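Local coordinates for nitronate monooxygenase family protein (Pseudomonas aeruginosa, PDB 4QIT) that uses flavin mononucleotide and molecular oxygen to oxidise alkyl nitronates, with the toxin propionate 3-nitronate as its best substrate, at residues A181-E185 / A201-L207; P20-M26 / V242-F248. The protein carries 1 engineered substitution. All coordinates share one frame; numbering follows the deposited sequence.

Interaction 1. Residues A181-E185 / A201-L207; sequences AQGIE and AIGTLAL. With FMN (flavin mononucleotide), chain C.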
loop_
_atom_site.group_PDB
_atom_site.type_symbol
_atom_site.label_atom_id
_atom_site.label_comp_id
_atom_site.label_asym_id
_atom_site.label_seq_id
_atom_site.Cartn_x
_atom_site.Cartn_y
_atom_site.Cartn_z
ATOM N N ALA A 181 -8.978 8.516 6.337
ATOM C CA ALA A 181 -8.619 7.219 5.789
ATOM C C ALA A 181 -7.122 7.187 5.561
ATOM O O ALA A 181 -6.632 7.787 4.601
ATOM C CB ALA A 181 -9.349 7.001 4.491
ATOM N N GLN A 182 -6.401 6.482 6.425
ATOM C CA GLN A 182 -4.948 6.419 6.321
ATOM C C GLN A 182 -4.497 5.183 5.559
ATOM O O GLN A 182 -4.606 4.050 6.061
ATOM C CB GLN A 182 -4.308 6.431 7.705
ATOM C CG GLN A 182 -2.805 6.583 7.649
ATOM C CD GLN A 182 -2.119 6.141 8.937
ATOM O OE1 GLN A 182 -2.308 5.015 9.383
ATOM N NE2 GLN A 182 -1.304 7.021 9.525
ATOM N N GLY A 183 -3.953 5.407 4.369
ATOM C CA GLY A 183 -3.439 4.328 3.544
ATOM C C GLY A 183 -2.047 3.904 3.989
ATOM O O GLY A 183 -1.370 4.613 4.759
ATOM N N ILE A 184 -1.604 2.756 3.466
ATOM C CA ILE A 184 -0.299 2.203 3.804
ATOM C C ILE A 184 0.835 3.173 3.445
ATOM O O ILE A 184 1.892 3.152 4.072
ATOM C CB ILE A 184 -0.080 0.797 3.153
ATOM C CG1 ILE A 184 1.037 0.012 3.862
ATOM C CG2 ILE A 184 0.236 0.929 1.683
ATOM C CD1 ILE A 184 0.831 -0.191 5.336
ATOM N N GLU A 185 0.582 4.047 2.474
ATOM C CA GLU A 185 1.558 5.053 2.043
ATOM C C GLU A 185 1.969 6.014 3.145
ATOM O O GLU A 185 3.051 6.612 3.083
ATOM C CB GLU A 185 0.969 5.901 0.913
ATOM C CG GLU A 185 0.946 5.251 -0.460
ATOM C CD GLU A 185 -0.334 4.506 -0.793
ATOM O OE1 GLU A 185 -0.990 3.938 0.112
ATOM O OE2 GLU A 185 -0.681 4.468 -1.995
ATOM N N ALA A 201 -3.019 -3.462 6.024
ATOM C CA ALA A 201 -2.101 -2.691 5.177
ATOM C C ALA A 201 -2.700 -2.352 3.801
ATOM O O ALA A 201 -2.143 -2.680 2.746
ATOM C CB ALA A 201 -0.769 -3.434 5.040
ATOM N N ILE A 202 -3.853 -1.687 3.835
ATOM C CA ILE A 202 -4.573 -1.306 2.628
ATOM C C ILE A 202 -4.024 0.005 2.064
ATOM O O ILE A 202 -3.807 0.975 2.811
ATOM C CB ILE A 202 -6.074 -1.139 2.929
ATOM C CG1 ILE A 202 -6.630 -2.413 3.575
ATOM C CG2 ILE A 202 -6.841 -0.788 1.670
ATOM C CD1 ILE A 202 -8.068 -2.276 4.043
ATOM N N GLY A 203 -3.771 0.033 0.762
ATOM C CA GLY A 203 -3.248 1.231 0.126
ATOM C C GLY A 203 -4.300 2.316 0.032
ATOM O O GLY A 203 -5.507 2.030 0.017
ATOM N N THR A 204 -3.841 3.555 -0.070
ATOM C CA THR A 204 -4.730 4.711 -0.117
ATOM C C THR A 204 -5.799 4.615 -1.220
ATOM O O THR A 204 -6.974 4.912 -0.980
ATOM C CB THR A 204 -3.916 6.012 -0.278
ATOM O OG1 THR A 204 -3.052 6.175 0.845
ATOM C CG2 THR A 204 -4.827 7.223 -0.374
ATOM N N LEU A 205 -5.397 4.199 -2.422
ATOM C CA LEU A 205 -6.325 4.163 -3.544
ATOM C C LEU A 205 -7.476 3.202 -3.262
ATOM O O LEU A 205 -8.634 3.520 -3.549
ATOM C CB LEU A 205 -5.598 3.793 -4.830
ATOM C CG LEU A 205 -6.502 3.739 -6.064
ATOM C CD1 LEU A 205 -5.874 4.509 -7.214
ATOM C CD2 LEU A 205 -6.750 2.278 -6.435
ATOM N N ALA A 206 -7.177 2.038 -2.687
ATOM C CA ALA A 206 -8.256 1.113 -2.335
ATOM C C ALA A 206 -9.038 1.613 -1.124
ATOM O O ALA A 206 -10.280 1.609 -1.133
ATOM C CB ALA A 206 -7.719 -0.295 -2.067
ATOM N N LEU A 207 -8.336 2.047 -0.078
ATOM C CA LEU A 207 -9.015 2.422 1.164
ATOM C C LEU A 207 -9.982 3.583 0.981
ATOM O O LEU A 207 -11.118 3.532 1.466
ATOM C CB LEU A 207 -8.015 2.760 2.270
ATOM C CG LEU A 207 -8.638 3.053 3.635
ATOM C CD1 LEU A 207 -9.366 1.836 4.215
ATOM C CD2 LEU A 207 -7.581 3.533 4.611
HETATM N N1 FMN C . -0.819 11.342 12.896
HETATM C C2 FMN C . -1.377 11.570 14.147
HETATM O O2 FMN C . -2.545 11.258 14.343
HETATM N N3 FMN C . -0.658 12.163 15.160
HETATM C C4 FMN C . 0.657 12.507 14.925
HETATM O O4 FMN C . 1.343 13.026 15.801
HETATM C C4A FMN C . 1.220 12.272 13.684
HETATM N N5 FMN C . 2.530 12.623 13.488
HETATM C C5A FMN C . 3.127 12.429 12.267
HETATM C C6 FMN C . 4.452 12.814 12.112
HETATM C C7 FMN C . 5.093 12.652 10.901
HETATM C C7M FMN C . 6.519 13.115 10.806
HETATM C C8 FMN C . 4.411 12.071 9.832
HETATM C C8M FMN C . 5.103 11.870 8.514
HETATM C C9 FMN C . 3.077 11.678 9.994
HETATM C C9A FMN C . 2.420 11.859 11.217
HETATM N N10 FMN C . 1.089 11.485 11.410
HETATM C C10 FMN C . 0.494 11.689 12.654
HETATM C "C1'" FMN C . 0.311 10.835 10.295
HETATM C "C2'" FMN C . -0.497 11.823 9.471
HETATM O "O2'" FMN C . -1.634 12.215 10.196
HETATM C "C3'" FMN C . -0.970 11.191 8.169
HETATM O "O3'" FMN C . -1.524 9.908 8.372
HETATM C "C4'" FMN C . 0.235 11.038 7.268
HETATM O "O4'" FMN C . 1.106 12.138 7.451
HETATM C "C5'" FMN C . -0.238 11.026 5.824
HETATM O "O5'" FMN C . 0.834 10.495 5.107
HETATM P P FMN C . 1.787 11.416 4.226
HETATM O O1P FMN C . 1.064 12.686 3.863
HETATM O O2P FMN C . 2.193 10.597 3.039
HETATM O O3P FMN C . 2.947 11.729 5.112
HETATM O O HOH W 1 -3.749 1.614 5.624
HETATM O O HOH W 2 -2.702 3.515 -3.053
#
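Ile184 meets the loop ahead of helix 204-212 with both of its branches: CD1 lies against Ala201 CB at 3.6 Å, while CG2 rests on Gly203 CA. CG1 stands anti to the backbone N (chi1 -161°), a torsion that brings CD1 against the Ala201 methyl. Ile184 N gives a bent hydrogen bond to Ile202 O (2.9 Å, 140° at the hydrogen). A water donates to that same oxygen and to Gln182 O. Leu207, in the first helix turn, lays CD2 over the end of strand 178-182, 3.3 Å from Gln182 O and 3.9 Å from Ala181 CB. Thr204 fits between Gly183 and Glu185, its OG1 3.3 Å from Gly183 CA and hydrogen-bonded to Gly223 O. Its backbone N sends an almost straight bond to Glu185 OE1 (2.9 Å, 170°), reaching the carboxylate from the syn side. Glu185 OE2 accepts from a second water, which in turn accepts from Leu205 N, so the acid holds one N-H of the helix start directly and a second through water, and the helix dipole probably favours its negative charge. Gln182 turns the other way: its OE1 accepts from Gly191 N while NE2 donates to O3' of the flavin mononucleotide. Gln334 of the second subunit bonds Ala201 O and Gly203 N. This is a strand-loop-helix junction of the TIM barrel, whose strand end carries Gln182 to the flavin.

Interaction 2. Residues P20-M26 / V242-F248; sequences PIIQAPM and VQMGTAF. With FMN (flavin mononucleotide), chain C.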
loop_
_atom_site.group_PDB
_atom_site.type_symbol
_atom_site.label_atom_id
_atom_site.label_comp_id
_atom_site.label_asym_id
_atom_site.label_seq_id
_atom_site.Cartn_x
_atom_site.Cartn_y
_atom_site.Cartn_z
ATOM N N PRO A 20 -9.914 22.244 0.899
ATOM C CA PRO A 20 -10.084 20.918 1.518
ATOM C C PRO A 20 -8.752 20.214 1.758
ATOM O O PRO A 20 -8.558 19.064 1.334
ATOM C CB PRO A 20 -10.899 20.162 0.466
ATOM C CG PRO A 20 -10.404 20.729 -0.833
ATOM C CD PRO A 20 -10.173 22.207 -0.554
ATOM N N ILE A 21 -7.852 20.902 2.451
ATOM C CA ILE A 21 -6.492 20.398 2.649
ATOM C C ILE A 21 -6.140 20.569 4.110
ATOM O O ILE A 21 -6.139 21.689 4.632
ATOM C CB ILE A 21 -5.472 21.177 1.784
ATOM C CG1 ILE A 21 -5.842 21.072 0.300
ATOM C CG2 ILE A 21 -4.064 20.644 2.019
ATOM C CD1 ILE A 21 -5.050 22.010 -0.590
ATOM N N ILE A 22 -5.868 19.454 4.777
ATOM C CA ILE A 22 -5.445 19.463 6.166
ATOM C C ILE A 22 -3.944 19.203 6.203
ATOM O O ILE A 22 -3.475 18.213 5.629
ATOM C CB ILE A 22 -6.142 18.342 6.973
ATOM C CG1 ILE A 22 -7.665 18.436 6.842
ATOM C CG2 ILE A 22 -5.709 18.382 8.439
ATOM C CD1 ILE A 22 -8.406 17.337 7.605
ATOM N N GLN A 23 -3.181 20.082 6.853
ATOM C CA GLN A 23 -1.782 19.786 7.132
ATOM C C GLN A 23 -1.772 18.873 8.348
ATOM O O GLN A 23 -2.298 19.235 9.393
ATOM C CB GLN A 23 -0.969 21.067 7.370
ATOM C CG GLN A 23 0.278 20.889 8.248
ATOM C CD GLN A 23 0.039 21.342 9.681
ATOM O OE1 GLN A 23 -0.520 22.422 9.914
ATOM N NE2 GLN A 23 0.440 20.517 10.647
ATOM N N ALA A 24 -1.212 17.674 8.197
ATOM C CA ALA A 24 -1.345 16.646 9.230
ATOM C C ALA A 24 -0.718 17.045 10.557
ATOM O O ALA A 24 0.369 17.624 10.590
ATOM C CB ALA A 24 -0.750 15.323 8.745
ATOM N N PRO A 25 -1.403 16.731 11.663
ATOM C CA PRO A 25 -0.726 16.878 12.946
ATOM C C PRO A 25 0.404 15.880 12.976
ATOM O O PRO A 25 0.249 14.740 12.525
ATOM C CB PRO A 25 -1.792 16.481 13.971
ATOM C CG PRO A 25 -2.783 15.665 13.213
ATOM C CD PRO A 25 -2.746 16.140 11.789
ATOM N N MET A 26 1.546 16.334 13.455
ATOM C CA MET A 26 2.757 15.546 13.413
ATOM C C MET A 26 3.536 15.806 14.671
ATOM O O MET A 26 4.263 16.792 14.755
ATOM C CB MET A 26 3.588 15.920 12.180
ATOM C CG MET A 26 2.937 15.527 10.852
ATOM S SD MET A 26 3.975 15.952 9.443
ATOM C CE MET A 26 3.655 17.718 9.297
ATOM N N VAL A 242 -8.216 16.087 1.791
ATOM C CA VAL A 242 -6.971 15.347 1.975
ATOM C C VAL A 242 -6.253 15.801 3.239
ATOM O O VAL A 242 -6.448 16.931 3.721
ATOM C CB VAL A 242 -6.016 15.496 0.759
ATOM C CG1 VAL A 242 -6.703 15.001 -0.505
ATOM C CG2 VAL A 242 -5.534 16.949 0.594
ATOM N N GLN A 243 -5.439 14.906 3.786
ATOM C CA GLN A 243 -4.577 15.225 4.911
ATOM C C GLN A 243 -3.165 14.843 4.500
ATOM O O GLN A 243 -2.929 13.712 4.040
ATOM C CB GLN A 243 -5.004 14.454 6.163
ATOM C CG GLN A 243 -4.074 14.664 7.344
ATOM C CD GLN A 243 -4.743 14.319 8.656
ATOM O OE1 GLN A 243 -5.832 14.811 8.956
ATOM N NE2 GLN A 243 -4.105 13.456 9.439
ATOM N N MET A 244 -2.242 15.797 4.647
ATOM C CA MET A 244 -0.891 15.689 4.106
ATOM C C MET A 244 0.132 16.017 5.180
ATOM O O MET A 244 0.107 17.111 5.742
ATOM C CB MET A 244 -0.733 16.656 2.918
ATOM C CG MET A 244 -1.616 16.295 1.728
ATOM S SD MET A 244 -1.706 17.576 0.464
ATOM C CE MET A 244 -0.027 17.544 -0.138
ATOM N N GLY A 245 1.015 15.064 5.474
ATOM C CA GLY A 245 2.044 15.262 6.476
ATOM C C GLY A 245 3.413 15.498 5.854
ATOM O O GLY A 245 4.005 16.573 6.000
ATOM N N THR A 246 3.912 14.483 5.154
ATOM C CA THR A 246 5.262 14.531 4.590
ATOM C C THR A 246 5.497 15.791 3.755
ATOM O O THR A 246 6.567 16.402 3.827
ATOM C CB THR A 246 5.526 13.275 3.745
ATOM O OG1 THR A 246 5.368 12.123 4.581
ATOM C CG2 THR A 246 6.939 13.276 3.178
ATOM N N ALA A 247 4.478 16.211 3.009
ATOM C CA ALA A 247 4.599 17.413 2.167
ATOM C C ALA A 247 4.947 18.683 2.952
ATOM O O ALA A 247 5.547 19.611 2.385
ATOM C CB ALA A 247 3.339 17.629 1.365
ATOM N N PHE A 248 4.589 18.728 4.237
ATOM C CA PHE A 248 4.809 19.929 5.050
ATOM C C PHE A 248 6.040 19.853 5.946
ATOM O O PHE A 248 6.381 20.831 6.610
ATOM C CB PHE A 248 3.564 20.289 5.879
ATOM C CG PHE A 248 2.421 20.815 5.050
ATOM C CD1 PHE A 248 2.347 22.163 4.728
ATOM C CD2 PHE A 248 1.454 19.957 4.559
ATOM C CE1 PHE A 248 1.310 22.662 3.957
ATOM C CE2 PHE A 248 0.408 20.440 3.785
ATOM C CZ PHE A 248 0.344 21.797 3.476
HETATM N N1 FMN C . -0.819 11.342 12.896
HETATM C C2 FMN C . -1.377 11.570 14.147
HETATM O O2 FMN C . -2.545 11.258 14.343
HETATM N N3 FMN C . -0.658 12.163 15.160
HETATM C C4 FMN C . 0.657 12.507 14.925
HETATM O O4 FMN C . 1.343 13.026 15.801
HETATM C C4A FMN C . 1.220 12.272 13.684
HETATM N N5 FMN C . 2.530 12.623 13.488
HETATM C C5A FMN C . 3.127 12.429 12.267
HETATM C C6 FMN C . 4.452 12.814 12.112
HETATM C C7 FMN C . 5.093 12.652 10.901
HETATM C C7M FMN C . 6.519 13.115 10.806
HETATM C C8 FMN C . 4.411 12.071 9.832
HETATM C C8M FMN C . 5.103 11.870 8.514
HETATM C C9 FMN C . 3.077 11.678 9.994
HETATM C C9A FMN C . 2.420 11.859 11.217
HETATM N N10 FMN C . 1.089 11.485 11.410
HETATM C C10 FMN C . 0.494 11.689 12.654
HETATM C "C1'" FMN C . 0.311 10.835 10.295
HETATM C "C2'" FMN C . -0.497 11.823 9.471
HETATM O "O2'" FMN C . -1.634 12.215 10.196
HETATM C "C3'" FMN C . -0.970 11.191 8.169
HETATM O "O3'" FMN C . -1.524 9.908 8.372
HETATM C "C4'" FMN C . 0.235 11.038 7.268
HETATM O "O4'" FMN C . 1.106 12.138 7.451
HETATM C "C5'" FMN C . -0.238 11.026 5.824
HETATM O "O5'" FMN C . 0.834 10.495 5.107
HETATM P P FMN C . 1.787 11.416 4.226
HETATM O O1P FMN C . 1.064 12.686 3.863
HETATM O O2P FMN C . 2.193 10.597 3.039
HETATM O O3P FMN C . 2.947 11.729 5.112
#
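Four backbone hydrogen bonds hold Pro20-Ala24 beside Val242-Met244: Val242 N to Pro20 O, Ile22 N to Val242 O, Met244 N to Ile22 O and Ala24 N to Met244 O. Among the apolar contacts, Ile21 and Val242 run side by side, CG1 to CG2 at 4.1 Å, on the face covered by helices 228-236 and 344-355. Gln23 lies with CB over the centre of the Phe248 ring, 3.9 Å from its centroid; a bend at chi2 (-100°) takes the amide onward, and NE2 gives a bent bond to Ala24 O from above the carbonyl plane. The parallel pairing of the first strand with the last is what closes a TIM barrel, and the flavin sits at the C-terminal ends of these strands. On the other face of the sheet, Ile22 CG2 meets Gln243 OE1 at 3.6 Å, and Gln243 CG touches Ala24 CB. Extended beyond CG, Gln243 brings NE2 to FMN O2' at 2.9 Å. Gly245 N donates to FMN O1P at 2.9 Å. Thr246 N donates to FMN O3P, where Thr246 OG1 joins it. Met26 lays CB and CG against the flavin ring at C6, while its SD comes 3.5 Å from Gly245 O.

Overall arrangement
Interactions 1 and 2 hold the same flavin mononucleotide from different places in one parallel sheet. Their centres are 15 Å apart and their nearest atoms about 6 Å; between strands 178-182 and 241-244 runs strand 219-222. Interaction 2 supplies several of the phosphate bonds and one to the ribityl chain, and reaches the ring system, whereas interaction 1 reaches only the ribityl chain, through Gln182. Nitroethane lies about 6 Å from the Met26 side chain and about 7 Å from that of Gln182. Both are buried contacts; interaction 2 lies within one chain, its centre about 9 Å from that of the chain, while interaction 1, at about 15 Å, also touches the second subunit.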